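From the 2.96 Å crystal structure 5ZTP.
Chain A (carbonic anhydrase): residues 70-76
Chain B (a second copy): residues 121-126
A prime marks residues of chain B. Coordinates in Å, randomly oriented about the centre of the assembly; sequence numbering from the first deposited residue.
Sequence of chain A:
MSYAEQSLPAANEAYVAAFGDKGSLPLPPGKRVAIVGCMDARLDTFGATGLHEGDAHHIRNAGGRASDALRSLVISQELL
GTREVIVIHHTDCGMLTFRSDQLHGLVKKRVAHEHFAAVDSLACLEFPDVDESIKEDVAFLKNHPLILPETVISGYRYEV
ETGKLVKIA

Chain A 70-76: LRSLVIS
Chain B, residues 121-126: SLACLE

One backbone carbonyl of an irregular segment takes both polar bonds of this contact: Cys124′ O accepts from Arg71 NE at 3.0 Å and from Arg71 NH2, also at 3.0 Å. The oxygen lies at the edge of the guanidinium, near its plane, so the two nitrogens grip it as a fork. A single acceptor shared this way cannot lie in line with both N-H bonds, and the angles of 131° and 129° make each bond weak.

Arg71 rides on a helix that spans 70-76 and runs on in both directions, kinked where the N of Arg71 and Ser72 makes no bond to the turn before, with Val74 N to Leu70 O at 2.9 Å, Ile75 N to Arg71 O at 3.2 Å and Ser76 N to Ser72 O at 2.8 Å. Its CA sits 6.8 Å from the CA of Leu122′, which sets the register. The arginine leaves toward the partner with chi1 t (164°), then chi2 -141°, chi3 149° and chi4 -136°.

The partner strings together extended Leu122′ (-85/112) and Ala123′ (-81/116), then turns through Cys124′ (-75/-27) and Leu125′, whose phi/psi of 72/33 is left-handed. Leu125′ (chi1 -41°, chi2 t) lays CD1 over one face of the guanidinium, 3.8 Å from Arg71 CZ. The cation is thus held at its edge by a carbonyl and covered on a face by a methyl.

Apolar contacts adjoin the fork. Leu122′, chi1 m and chi2 t, points toward the helix and places CD2 4.1 Å from Arg71 CB and CD1 4.1 Å from CG1 of Val74 (chi1 t). One residue on, Ile75 (m, t) brings CD1 to 4.2 Å from CB of Cys124′ (chi1 m). Ser72 points away. The rule is compact: one long arginine reaches a backbone acceptor, while branched side chains a turn along the helix pack beside it. The two stretches bury 319 Å² between them, both sides summed.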

# COMPACT_ATOMS: atom_id res chain seq x y z
N LEU A 70 -2.58 9.65 2.98
CA LEU A 70 -3.09 10.39 4.12
C LEU A 70 -4.37 9.80 4.77
O LEU A 70 -4.53 9.78 5.98
CB LEU A 70 -3.34 11.82 3.69
CG LEU A 70 -3.89 12.75 4.76
CD1 LEU A 70 -2.75 13.38 5.53
CD2 LEU A 70 -4.71 13.81 4.08
N ARG A 71 -5.30 9.36 3.95
CA ARG A 71 -6.54 8.81 4.47
C ARG A 71 -6.25 7.55 5.30
O ARG A 71 -6.84 7.34 6.38
CB ARG A 71 -7.50 8.53 3.31
CG ARG A 71 -8.67 7.62 3.63
CD ARG A 71 -8.98 6.66 2.49
NE ARG A 71 -9.50 5.44 3.09
CZ ARG A 71 -9.18 4.19 2.75
NH1 ARG A 71 -8.34 3.91 1.78
NH2 ARG A 71 -9.72 3.21 3.44
N SER A 72 -5.33 6.73 4.80
CA SER A 72 -4.96 5.51 5.49
C SER A 72 -4.27 5.85 6.79
O SER A 72 -4.44 5.16 7.79
CB SER A 72 -4.02 4.66 4.61
OG SER A 72 -4.70 4.07 3.52
N LEU A 73 -3.52 6.94 6.77
CA LEU A 73 -2.73 7.37 7.93
C LEU A 73 -3.63 7.89 9.04
O LEU A 73 -3.46 7.59 10.23
CB LEU A 73 -1.74 8.46 7.52
CG LEU A 73 -0.48 7.98 6.83
CD1 LEU A 73 0.31 9.18 6.36
CD2 LEU A 73 0.36 7.14 7.79
N VAL A 74 -4.60 8.69 8.65
CA VAL A 74 -5.52 9.21 9.61
C VAL A 74 -6.20 8.04 10.32
O VAL A 74 -6.30 8.03 11.52
CB VAL A 74 -6.49 10.20 8.92
CG1 VAL A 74 -7.67 10.56 9.82
CG2 VAL A 74 -5.70 11.45 8.52
N ILE A 75 -6.61 7.03 9.58
CA ILE A 75 -7.20 5.85 10.19
C ILE A 75 -6.20 5.10 11.07
O ILE A 75 -6.49 4.77 12.22
CB ILE A 75 -7.82 4.95 9.12
CG1 ILE A 75 -9.09 5.63 8.61
CG2 ILE A 75 -8.12 3.55 9.66
CD1 ILE A 75 -9.52 5.21 7.21
N SER A 76 -5.00 4.86 10.56
CA SER A 76 -3.96 4.18 11.36
C SER A 76 -3.72 4.87 12.71
O SER A 76 -3.71 4.22 13.74
CB SER A 76 -2.65 4.04 10.55
OG SER A 76 -1.56 3.60 11.33
N SER B 121 -13.83 16.28 4.57
CA SER B 121 -13.63 15.89 3.18
C SER B 121 -13.08 14.48 2.95
O SER B 121 -12.95 14.07 1.81
CB SER B 121 -12.71 16.90 2.47
OG SER B 121 -11.39 16.88 2.96
N LEU B 122 -12.77 13.75 4.01
CA LEU B 122 -12.30 12.34 3.87
C LEU B 122 -13.42 11.30 3.78
O LEU B 122 -14.09 11.05 4.77
CB LEU B 122 -11.46 11.93 5.07
CG LEU B 122 -10.07 12.55 5.19
CD1 LEU B 122 -9.49 12.05 6.50
CD2 LEU B 122 -9.18 12.21 3.99
N ALA B 123 -13.59 10.67 2.63
CA ALA B 123 -14.42 9.49 2.58
C ALA B 123 -13.52 8.38 3.08
O ALA B 123 -12.48 8.09 2.46
CB ALA B 123 -14.91 9.21 1.18
N CYS B 124 -13.89 7.78 4.22
CA CYS B 124 -13.08 6.72 4.82
C CYS B 124 -13.17 5.38 4.12
O CYS B 124 -12.22 4.60 4.17
CB CYS B 124 -13.43 6.53 6.29
SG CYS B 124 -13.14 8.05 7.23
N LEU B 125 -14.29 5.11 3.44
CA LEU B 125 -14.44 3.87 2.68
C LEU B 125 -14.61 2.61 3.57
O LEU B 125 -14.17 1.52 3.20
CB LEU B 125 -13.26 3.69 1.71
CG LEU B 125 -12.73 4.94 0.93
CD1 LEU B 125 -11.64 4.63 -0.09
CD2 LEU B 125 -13.83 5.71 0.26
N GLU B 126 -15.27 2.78 4.74
CA GLU B 126 -15.66 1.68 5.64
C GLU B 126 -16.55 0.68 4.92
O GLU B 126 -17.12 0.96 3.86
CB GLU B 126 -16.52 2.13 6.84
CG GLU B 126 -16.47 3.59 7.22
CD GLU B 126 -17.47 4.47 6.47
OE1 GLU B 126 -18.68 4.54 6.82
OE2 GLU B 126 -17.02 5.14 5.53